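Local coordinates for hypothetical UPF0204 protein AF0625 (Archaeoglobus fulgidus, PDB 1YQE) that probably hydrolyses D-aminoacyl-tRNAs into free tRNA and D-amino acids, as a zinc-dependent deacylase, at residues 30-35 with 39-44; 51-56 with 62-67; 221-226 with 247-252. One frame throughout, in Å; residues are numbered along the deposited sequence.

How the interactions relate
Three contacts follow one another along the chain, and none nests in or crosses another. Interaction 1 closes first, across a short turn. It pairs strand 31-35, at the edge of the eight-stranded mixed sheet, with strand 38-42. Interaction 2 closes the loop between strand 47-51 of the same sheet and helix 61-65, and it holds part of the pyrophosphate pocket. The two touch where Leu40 CD2 packs on Leu65 CD2, 3.9 Å apart. Interaction 3 lies beyond the ends of strands 212-218 and 242-245 of the four-stranded parallel sheet, its centre about 44 Å from that of interaction 1. It joins two loops, 21 residues apart, that each lead into a helix.

Interaction 1 (30-35 with 39-44)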
loop_
_atom_site.group_PDB
_atom_site.type_symbol
_atom_site.label_atom_id
_atom_site.label_comp_id
_atom_site.label_asym_id
_atom_site.label_seq_id
_atom_site.Cartn_x
_atom_site.Cartn_y
_atom_site.Cartn_z
ATOM N N PHE A 30 22.379 4.776 11.379
ATOM C CA PHE A 30 21.400 5.806 11.699
ATOM C C PHE A 30 21.775 6.700 12.871
ATOM O O PHE A 30 22.558 6.323 13.737
ATOM C CB PHE A 30 20.027 5.182 11.976
ATOM C CG PHE A 30 19.321 4.685 10.744
ATOM C CD1 PHE A 30 19.587 3.418 10.232
ATOM C CD2 PHE A 30 18.392 5.493 10.092
ATOM C CE1 PHE A 30 18.938 2.958 9.088
ATOM C CE2 PHE A 30 17.735 5.045 8.946
ATOM C CZ PHE A 30 18.009 3.772 8.443
ATOM N N GLU A 31 21.198 7.896 12.871
ATOM C CA GLU A 31 21.407 8.880 13.924
ATOM C C GLU A 31 20.026 9.401 14.304
ATOM O O GLU A 31 19.334 10.005 13.481
ATOM C CB GLU A 31 22.275 10.030 13.414
ATOM C CG GLU A 31 22.518 11.117 14.443
ATOM C CD GLU A 31 23.440 12.202 13.930
ATOM O OE1 GLU A 31 23.090 12.856 12.922
ATOM O OE2 GLU A 31 24.516 12.401 14.535
ATOM N N GLU A 32 19.618 9.160 15.545
ATOM C CA GLU A 32 18.308 9.598 16.000
ATOM C C GLU A 32 18.260 11.078 16.356
ATOM O O GLU A 32 19.210 11.632 16.906
ATOM C CB GLU A 32 17.855 8.784 17.214
ATOM C CG GLU A 32 16.426 9.090 17.629
ATOM C CD GLU A 32 16.058 8.509 18.974
ATOM O OE1 GLU A 32 16.222 7.286 19.170
ATOM O OE2 GLU A 32 15.596 9.283 19.838
ATOM N N LYS A 33 17.138 11.707 16.031
ATOM C CA LYS A 33 16.915 13.117 16.322
ATOM C C LYS A 33 15.447 13.288 16.669
ATOM O O LYS A 33 14.574 12.787 15.965
ATOM C CB LYS A 33 17.246 13.990 15.110
ATOM C CG LYS A 33 18.723 14.097 14.786
ATOM C CD LYS A 33 18.950 15.118 13.680
ATOM C CE LYS A 33 20.428 15.300 13.375
ATOM N NZ LYS A 33 20.643 16.348 12.339
ATOM N N ASP A 34 15.178 13.989 17.762
ATOM C CA ASP A 34 13.805 14.219 18.182
ATOM C C ASP A 34 13.408 15.658 17.906
ATOM O O ASP A 34 13.801 16.568 18.630
ATOM C CB ASP A 34 13.645 13.913 19.673
ATOM C CG ASP A 34 13.872 12.450 19.995
ATOM O OD1 ASP A 34 13.771 12.079 21.183
ATOM O OD2 ASP A 34 14.151 11.667 19.061
ATOM N N VAL A 35 12.644 15.859 16.839
ATOM C CA VAL A 35 12.171 17.185 16.469
ATOM C C VAL A 35 10.654 17.157 16.508
ATOM O O VAL A 35 10.036 16.154 16.144
ATOM C CB VAL A 35 12.623 17.583 15.049
ATOM C CG1 VAL A 35 14.139 17.608 14.974
ATOM C CG2 VAL A 35 12.052 16.612 14.031
ATOM N N LYS A 39 10.246 11.247 16.284
ATOM C CA LYS A 39 11.558 10.696 16.577
ATOM C C LYS A 39 12.050 10.302 15.189
ATOM O O LYS A 39 11.527 9.371 14.580
ATOM C CB LYS A 39 11.449 9.457 17.469
ATOM C CG LYS A 39 10.875 9.728 18.852
ATOM C CD LYS A 39 10.706 8.445 19.659
ATOM C CE LYS A 39 12.042 7.787 19.955
ATOM N NZ LYS A 39 12.924 8.684 20.749
ATOM N N LEU A 40 13.034 11.030 14.678
ATOM C CA LEU A 40 13.557 10.752 13.349
ATOM C C LEU A 40 14.883 10.011 13.402
ATOM O O LEU A 40 15.722 10.284 14.257
ATOM C CB LEU A 40 13.751 12.058 12.576
ATOM C CG LEU A 40 12.580 13.037 12.504
ATOM C CD1 LEU A 40 13.024 14.280 11.742
ATOM C CD2 LEU A 40 11.381 12.384 11.823
ATOM N N TYR A 41 15.060 9.066 12.485
ATOM C CA TYR A 41 16.294 8.301 12.394
ATOM C C TYR A 41 16.820 8.565 10.994
ATOM O O TYR A 41 16.162 8.236 10.006
ATOM C CB TYR A 41 16.028 6.807 12.600
ATOM C CG TYR A 41 15.369 6.482 13.923
ATOM C CD1 TYR A 41 13.994 6.643 14.098
ATOM C CD2 TYR A 41 16.122 6.039 15.011
ATOM C CE1 TYR A 41 13.384 6.373 15.322
ATOM C CE2 TYR A 41 15.522 5.767 16.241
ATOM C CZ TYR A 41 14.153 5.937 16.389
ATOM O OH TYR A 41 13.547 5.673 17.598
ATOM N N LEU A 42 18.002 9.166 10.913
ATOM C CA LEU A 42 18.587 9.516 9.628
ATOM C C LEU A 42 19.814 8.709 9.233
ATOM O O LEU A 42 20.604 8.286 10.078
ATOM C CB LEU A 42 18.954 10.999 9.626
ATOM C CG LEU A 42 17.873 11.959 10.121
ATOM C CD1 LEU A 42 18.471 13.343 10.326
ATOM C CD2 LEU A 42 16.732 11.994 9.124
ATOM N N SER A 43 19.962 8.520 7.927
ATOM C CA SER A 43 21.084 7.801 7.345
ATOM C C SER A 43 21.164 8.275 5.902
ATOM O O SER A 43 20.303 9.032 5.451
ATOM C CB SER A 43 20.849 6.289 7.392
ATOM O OG SER A 43 19.810 5.901 6.514
ATOM N N ASP A 44 22.190 7.843 5.177
ATOM C CA ASP A 44 22.339 8.244 3.783
ATOM C C ASP A 44 21.640 7.260 2.850
ATOM O O ASP A 44 21.708 7.393 1.630
ATOM C CB ASP A 44 23.821 8.338 3.411
ATOM C CG ASP A 44 24.584 7.076 3.742
ATOM O OD1 ASP A 44 24.090 5.975 3.415
ATOM O OD2 ASP A 44 25.684 7.181 4.322
#
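Val35 and Leu40 meet near the turn of a beta hairpin of antiparallel strands 31-35 and 38-42. This is the tight part of the contact. Val35 CG2 presses on Leu40 CD1 at 3.4 Å, closer than usual van der Waals packing, the side chains crossing at about a right angle. Tyr68 touches both. Glu31 with Leu42, and Lys33 with Leu40, are hydrogen-bonded pairs. Lys33 N reaches Leu40 O at 2.7 Å, and Leu40 N returns the bond to Lys33 O. On the face that carries Lys33, Leu40 and Leu42, Lys33 CD touches Leu42 CD1; Lys33 is exposed, on the outermost strand.

On the face of Glu32, Asp34, Lys39 and Tyr41 the two acids are exposed, and the contact is largely ionic. Lys39 bends at its third and fourth torsions (65° and 61°), bringing NZ back to both. Lys39 NZ bonds Glu32 OE2 at 2.9 Å, from above the carboxylate plane, and makes a longer salt bridge to Asp34 OD1 at 3.5 Å. Glu32 OE2 and Asp34 OD2 lie close together, and the lysine charge probably eases this. Glu32 CG lies over a face of the Tyr41 ring, 4.1 Å from its centroid, and Tyr41 OH bonds Glu50. At the far end Ser43 OG bonds Phe46 O. Ser43 CB lies over one face of Phe30, 3.7 Å from the ring centroid, with Ser43 OG 3.3 Å from Phe30 CE2.

Interaction 2 (51-56 with 62-67). With POP (pyrophosphate 2-), chain B.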
loop_
_atom_site.group_PDB
_atom_site.type_symbol
_atom_site.label_atom_id
_atom_site.label_comp_id
_atom_site.label_asym_id
_atom_site.label_seq_id
_atom_site.Cartn_x
_atom_site.Cartn_y
_atom_site.Cartn_z
ATOM N N THR A 51 6.103 8.203 15.307
ATOM C CA THR A 51 5.097 9.147 15.775
ATOM C C THR A 51 4.241 8.465 16.834
ATOM O O THR A 51 4.118 7.242 16.840
ATOM C CB THR A 51 4.185 9.610 14.622
ATOM O OG1 THR A 51 3.230 10.555 15.117
ATOM C CG2 THR A 51 3.438 8.420 14.018
ATOM N N LYS A 52 3.662 9.253 17.732
ATOM C CA LYS A 52 2.816 8.700 18.781
ATOM C C LYS A 52 1.377 8.599 18.295
ATOM O O LYS A 52 0.514 8.061 18.981
ATOM C CB LYS A 52 2.890 9.562 20.049
ATOM C CG LYS A 52 4.226 9.456 20.787
ATOM C CD LYS A 52 4.170 10.074 22.183
ATOM C CE LYS A 52 4.101 11.594 22.131
ATOM N NZ LYS A 52 5.344 12.182 21.560
ATOM N N GLU A 53 1.128 9.114 17.100
ATOM C CA GLU A 53 -0.211 9.076 16.525
ATOM C C GLU A 53 -0.563 7.706 15.965
ATOM O O GLU A 53 0.307 6.958 15.512
ATOM C CB GLU A 53 -0.335 10.086 15.388
ATOM C CG GLU A 53 -0.047 11.521 15.761
ATOM C CD GLU A 53 -0.155 12.439 14.564
ATOM O OE1 GLU A 53 0.086 13.654 14.714
ATOM O OE2 GLU A 53 -0.483 11.940 13.467
ATOM N N ARG A 54 -1.850 7.384 16.004
ATOM C CA ARG A 54 -2.346 6.139 15.442
ATOM C C ARG A 54 -2.298 6.438 13.940
ATOM O O ARG A 54 -2.852 7.441 13.494
ATOM C CB ARG A 54 -3.787 5.909 15.900
ATOM C CG ARG A 54 -4.456 4.691 15.309
ATOM C CD ARG A 54 -3.838 3.404 15.819
ATOM N NE ARG A 54 -4.608 2.235 15.402
ATOM C CZ ARG A 54 -5.891 2.051 15.689
ATOM N NH1 ARG A 54 -6.550 2.959 16.394
ATOM N NH2 ARG A 54 -6.516 0.955 15.278
ATOM N N LEU A 55 -1.631 5.592 13.164
ATOM C CA LEU A 55 -1.500 5.834 11.726
ATOM C C LEU A 55 -2.787 6.092 10.942
ATOM O O LEU A 55 -2.835 7.017 10.137
ATOM C CB LEU A 55 -0.713 4.695 11.065
ATOM C CG LEU A 55 0.700 4.474 11.623
ATOM C CD1 LEU A 55 1.435 3.446 10.774
ATOM C CD2 LEU A 55 1.463 5.788 11.640
ATOM N N ILE A 56 -3.829 5.297 11.173
ATOM C CA ILE A 56 -5.081 5.490 10.439
ATOM C C ILE A 56 -5.699 6.874 10.624
ATOM O O ILE A 56 -6.527 7.294 9.824
ATOM C CB ILE A 56 -6.140 4.420 10.806
ATOM C CG1 ILE A 56 -6.378 4.403 12.316
ATOM C CG2 ILE A 56 -5.693 3.054 10.291
ATOM C CD1 ILE A 56 -7.511 3.474 12.738
ATOM N N ASP A 62 2.290 13.641 6.369
ATOM C CA ASP A 62 3.376 13.840 5.417
ATOM C C ASP A 62 3.802 15.307 5.411
ATOM O O ASP A 62 4.995 15.611 5.318
ATOM C CB ASP A 62 2.971 13.410 3.999
ATOM C CG ASP A 62 1.677 14.053 3.530
ATOM O OD1 ASP A 62 1.486 14.171 2.299
ATOM O OD2 ASP A 62 0.846 14.429 4.387
ATOM N N GLU A 63 2.826 16.209 5.517
ATOM C CA GLU A 63 3.107 17.643 5.540
ATOM C C GLU A 63 3.876 17.998 6.805
ATOM O O GLU A 63 4.794 18.818 6.775
ATOM C CB GLU A 63 1.809 18.459 5.510
ATOM C CG GLU A 63 0.891 18.171 4.337
ATOM C CD GLU A 63 -0.350 19.049 4.342
ATOM O OE1 GLU A 63 -0.961 19.222 5.421
ATOM O OE2 GLU A 63 -0.719 19.562 3.263
ATOM N N LYS A 64 3.486 17.382 7.920
ATOM C CA LYS A 64 4.130 17.623 9.206
ATOM C C LYS A 64 5.591 17.177 9.201
ATOM O O LYS A 64 6.477 17.899 9.666
ATOM C CB LYS A 64 3.378 16.879 10.312
ATOM C CG LYS A 64 1.931 17.314 10.464
ATOM C CD LYS A 64 1.204 16.491 11.507
ATOM C CE LYS A 64 -0.237 16.958 11.648
ATOM N NZ LYS A 64 -0.971 16.192 12.690
ATOM N N LEU A 65 5.838 15.984 8.677
ATOM C CA LEU A 65 7.193 15.450 8.623
ATOM C C LEU A 65 8.073 16.183 7.614
ATOM O O LEU A 65 9.285 16.305 7.816
ATOM C CB LEU A 65 7.151 13.955 8.287
ATOM C CG LEU A 65 6.669 13.030 9.407
ATOM C CD1 LEU A 65 6.218 11.688 8.834
ATOM C CD2 LEU A 65 7.789 12.837 10.415
ATOM N N ALA A 66 7.466 16.677 6.541
ATOM C CA ALA A 66 8.203 17.379 5.490
ATOM C C ALA A 66 8.820 18.694 5.958
ATOM O O ALA A 66 9.561 19.341 5.220
ATOM C CB ALA A 66 7.301 17.624 4.295
ATOM N N LYS A 67 8.504 19.094 7.183
ATOM C CA LYS A 67 9.058 20.320 7.731
ATOM C C LYS A 67 10.497 20.068 8.175
ATOM O O LYS A 67 11.328 20.975 8.169
ATOM C CB LYS A 67 8.224 20.783 8.928
ATOM C CG LYS A 67 8.796 21.976 9.679
ATOM C CD LYS A 67 7.942 22.308 10.897
ATOM C CE LYS A 67 8.616 23.330 11.801
ATOM N NZ LYS A 67 7.810 23.577 13.040
HETATM P P1 POP B . -5.657 -1.038 13.013
HETATM O O1 POP B . -6.254 -2.086 13.938
HETATM O O2 POP B . -4.448 -0.406 13.714
HETATM O O3 POP B . -6.655 0.071 12.712
HETATM O O POP B . -5.068 -1.715 11.614
HETATM P P2 POP B . -6.017 -2.255 10.361
HETATM O O4 POP B . -7.492 -2.169 10.651
HETATM O O5 POP B . -5.652 -3.668 10.043
HETATM O O6 POP B . -5.556 -1.325 9.132
HETATM O O HOH W 1 -0.695 13.802 11.670
#
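Glu53 and Lys64 make the direct contact between the loop and the helix, and it is slight. Their extended chains cross obliquely. Lys64 NZ meets Glu53 OE1 at 3.4 Å, a salt bridge whose hydrogen bond is weak. Glu37 brings another carboxylate close to that oxygen, so the lysine charge probably helps to offset the crowding of like charges.

Water strengthens the link. Water 1 donates to Glu53 OE2 at 2.6 Å and accepts from Lys64 NZ at 2.6 Å. The carboxylate thus reaches the ammonium group both directly and through the water.

Within the loop, Glu53 N donates to Thr51 OG1 at 3.2 Å with a nearly straight bond (169°). This is an ST turn at the end of strand 47-51. Strand 47-51, this loop, helix 61-65 and strand 73-81 form a beta-alpha-beta crossover; the two strands run parallel to strand 6-11, on either side of it.

Bonds to the bound pyrophosphate come from the next residue along. Arg54 bends at its second torsion (68°), and its NE and NH2 both grip one phosphate oxygen. Arg54 NE is 3.1 Å from O2 of the pyrophosphate, and Arg54 NH2 is 2.9 Å from the same O2. Arg79 and Ser81 bind the ligand too.

Ile56 adds an apolar contact. Ile56 CD1 sits over the middle of one face of the Arg54 guanidinium, 3.6 Å from its plane, and approaches O3 of the pyrophosphate at 3.5 Å.

Interaction 3 (221-226 with 247-252); sequences YTFEHL and EKSVNS
Phe223 has CG anti to its carbonyl carbon (chi1 -71°), and this sends the ring towards segment 247-252. The second torsion, -7°, keeps CA close to the ring plane. The ring then meets the partner backbone with its edge. Phe223 CE2 lies 3.3 Å from Ser249 O, which is near the ring plane. Phe223 CE2 is also 3.7 Å from Val250 CA. Phe223 CZ touches Val250 CG1 at 4.0 Å, the apolar side-chain pair of the contact.

The Asn251 and Phe223 side chains run antiparallel past one another, amide and ring planes 73° apart. Asn251 ND2 is 3.8 Å from Phe223 CD2. The amide has other work at both ends. Asn251 OD1 takes the N-cap role for helix 252-265, accepting from Val254 N. Asn251 ND2 gives a hydrogen to water 2 at 2.9 Å, and that water donates to Glu224 OE2 at 3.0 Å. Ser249 OG is held by Gly196 N.

An alanine in place of Phe223 would remove the ring and is likely to open a gap beside Val250 and the Ser249 carbonyl, leaving mainly the water bridge between the loops.

Both loops follow strands of the four-stranded parallel sheet, 212-218 and 242-245, with strand 189-194 between them. Segment 221-226 leads into helix 228-238, and Phe223 also packs on Val254 of helix 252-265.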
loop_
_atom_site.group_PDB
_atom_site.type_symbol
_atom_site.label_atom_id
_atom_site.label_comp_id
_atom_site.label_asym_id
_atom_site.label_seq_id
_atom_site.Cartn_x
_atom_site.Cartn_y
_atom_site.Cartn_z
ATOM N N TYR A 221 -17.933 -4.394 -1.977
ATOM C CA TYR A 221 -18.805 -3.694 -1.028
ATOM C C TYR A 221 -18.856 -2.180 -1.256
ATOM O O TYR A 221 -19.674 -1.480 -0.659
ATOM C CB TYR A 221 -18.423 -4.022 0.434
ATOM C CG TYR A 221 -17.087 -3.497 0.927
ATOM C CD1 TYR A 221 -16.895 -2.136 1.164
ATOM C CD2 TYR A 221 -16.019 -4.366 1.171
ATOM C CE1 TYR A 221 -15.675 -1.649 1.631
ATOM C CE2 TYR A 221 -14.792 -3.887 1.641
ATOM C CZ TYR A 221 -14.628 -2.526 1.867
ATOM O OH TYR A 221 -13.423 -2.031 2.324
ATOM N N THR A 222 -18.002 -1.679 -2.144
ATOM C CA THR A 222 -17.974 -0.249 -2.450
ATOM C C THR A 222 -18.741 0.109 -3.733
ATOM O O THR A 222 -18.971 1.292 -4.005
ATOM C CB THR A 222 -16.525 0.252 -2.642
ATOM O OG1 THR A 222 -16.017 -0.237 -3.891
ATOM C CG2 THR A 222 -15.635 -0.240 -1.516
ATOM N N PHE A 223 -19.140 -0.901 -4.508
ATOM C CA PHE A 223 -19.832 -0.674 -5.784
ATOM C C PHE A 223 -20.932 0.387 -5.800
ATOM O O PHE A 223 -20.930 1.266 -6.660
ATOM C CB PHE A 223 -20.432 -1.980 -6.332
ATOM C CG PHE A 223 -19.416 -2.971 -6.844
ATOM C CD1 PHE A 223 -18.070 -2.635 -6.951
ATOM C CD2 PHE A 223 -19.821 -4.249 -7.233
ATOM C CE1 PHE A 223 -17.140 -3.554 -7.437
ATOM C CE2 PHE A 223 -18.900 -5.177 -7.721
ATOM C CZ PHE A 223 -17.557 -4.828 -7.824
ATOM N N GLU A 224 -21.869 0.293 -4.862
ATOM C CA GLU A 224 -22.994 1.224 -4.793
ATOM C C GLU A 224 -22.621 2.671 -4.502
ATOM O O GLU A 224 -23.394 3.587 -4.791
ATOM C CB GLU A 224 -24.000 0.767 -3.735
ATOM C CG GLU A 224 -24.649 -0.583 -3.987
ATOM C CD GLU A 224 -23.666 -1.741 -3.907
ATOM O OE1 GLU A 224 -22.712 -1.662 -3.102
ATOM O OE2 GLU A 224 -23.864 -2.737 -4.639
ATOM N N HIS A 225 -21.442 2.882 -3.932
ATOM C CA HIS A 225 -20.998 4.225 -3.590
ATOM C C HIS A 225 -19.980 4.810 -4.558
ATOM O O HIS A 225 -19.611 5.976 -4.440
ATOM C CB HIS A 225 -20.430 4.234 -2.172
ATOM C CG HIS A 225 -21.467 4.047 -1.109
ATOM N ND1 HIS A 225 -22.404 5.013 -0.805
ATOM C CD2 HIS A 225 -21.724 3.003 -0.288
ATOM C CE1 HIS A 225 -23.190 4.573 0.162
ATOM N NE2 HIS A 225 -22.798 3.355 0.493
ATOM N N LEU A 226 -19.524 4.001 -5.508
ATOM C CA LEU A 226 -18.555 4.469 -6.492
ATOM C C LEU A 226 -19.259 5.285 -7.565
ATOM O O LEU A 226 -20.408 5.015 -7.901
ATOM C CB LEU A 226 -17.862 3.290 -7.177
ATOM C CG LEU A 226 -16.949 2.344 -6.402
ATOM C CD1 LEU A 226 -16.544 1.209 -7.336
ATOM C CD2 LEU A 226 -15.714 3.086 -5.888
ATOM N N GLU A 247 -13.791 -9.692 -13.342
ATOM C CA GLU A 247 -14.959 -10.064 -14.135
ATOM C C GLU A 247 -16.004 -10.944 -13.456
ATOM O O GLU A 247 -17.150 -11.001 -13.898
ATOM C CB GLU A 247 -14.522 -10.706 -15.464
ATOM C CG GLU A 247 -13.676 -11.966 -15.351
ATOM C CD GLU A 247 -12.189 -11.678 -15.271
ATOM O OE1 GLU A 247 -11.743 -11.083 -14.268
ATOM O OE2 GLU A 247 -11.464 -12.048 -16.217
ATOM N N LYS A 248 -15.622 -11.618 -12.379
ATOM C CA LYS A 248 -16.562 -12.479 -11.672
ATOM C C LYS A 248 -17.204 -11.734 -10.504
ATOM O O LYS A 248 -18.165 -12.211 -9.899
ATOM C CB LYS A 248 -15.845 -13.736 -11.166
ATOM C CG LYS A 248 -16.733 -14.677 -10.364
ATOM C CD LYS A 248 -16.028 -15.981 -10.013
ATOM C CE LYS A 248 -15.736 -16.815 -11.253
ATOM N NZ LYS A 248 -15.189 -18.155 -10.900
ATOM N N SER A 249 -16.676 -10.551 -10.208
ATOM C CA SER A 249 -17.175 -9.745 -9.100
ATOM C C SER A 249 -18.013 -8.549 -9.550
ATOM O O SER A 249 -19.056 -8.260 -8.964
ATOM C CB SER A 249 -15.994 -9.260 -8.250
ATOM O OG SER A 249 -16.432 -8.527 -7.122
ATOM N N VAL A 250 -17.558 -7.858 -10.590
ATOM C CA VAL A 250 -18.269 -6.688 -11.091
ATOM C C VAL A 250 -19.595 -7.025 -11.775
ATOM O O VAL A 250 -19.712 -8.035 -12.471
ATOM C CB VAL A 250 -17.401 -5.889 -12.093
ATOM C CG1 VAL A 250 -16.060 -5.527 -11.456
ATOM C CG2 VAL A 250 -17.193 -6.698 -13.366
ATOM N N ASN A 251 -20.594 -6.176 -11.566
ATOM C CA ASN A 251 -21.893 -6.366 -12.194
ATOM C C ASN A 251 -22.000 -5.347 -13.323
ATOM O O ASN A 251 -21.134 -4.483 -13.466
ATOM C CB ASN A 251 -23.027 -6.166 -11.181
ATOM C CG ASN A 251 -22.877 -4.893 -10.380
ATOM O OD1 ASN A 251 -22.641 -3.821 -10.934
ATOM N ND2 ASN A 251 -23.023 -5.002 -9.066
ATOM N N SER A 252 -23.048 -5.447 -14.131
ATOM C CA SER A 252 -23.215 -4.523 -15.246
ATOM C C SER A 252 -23.325 -3.070 -14.802
ATOM O O SER A 252 -22.940 -2.161 -15.539
ATOM C CB SER A 252 -24.438 -4.918 -16.079
ATOM O OG SER A 252 -25.500 -5.342 -15.248
HETATM O O HOH W 2 -23.521 -2.497 -7.626
#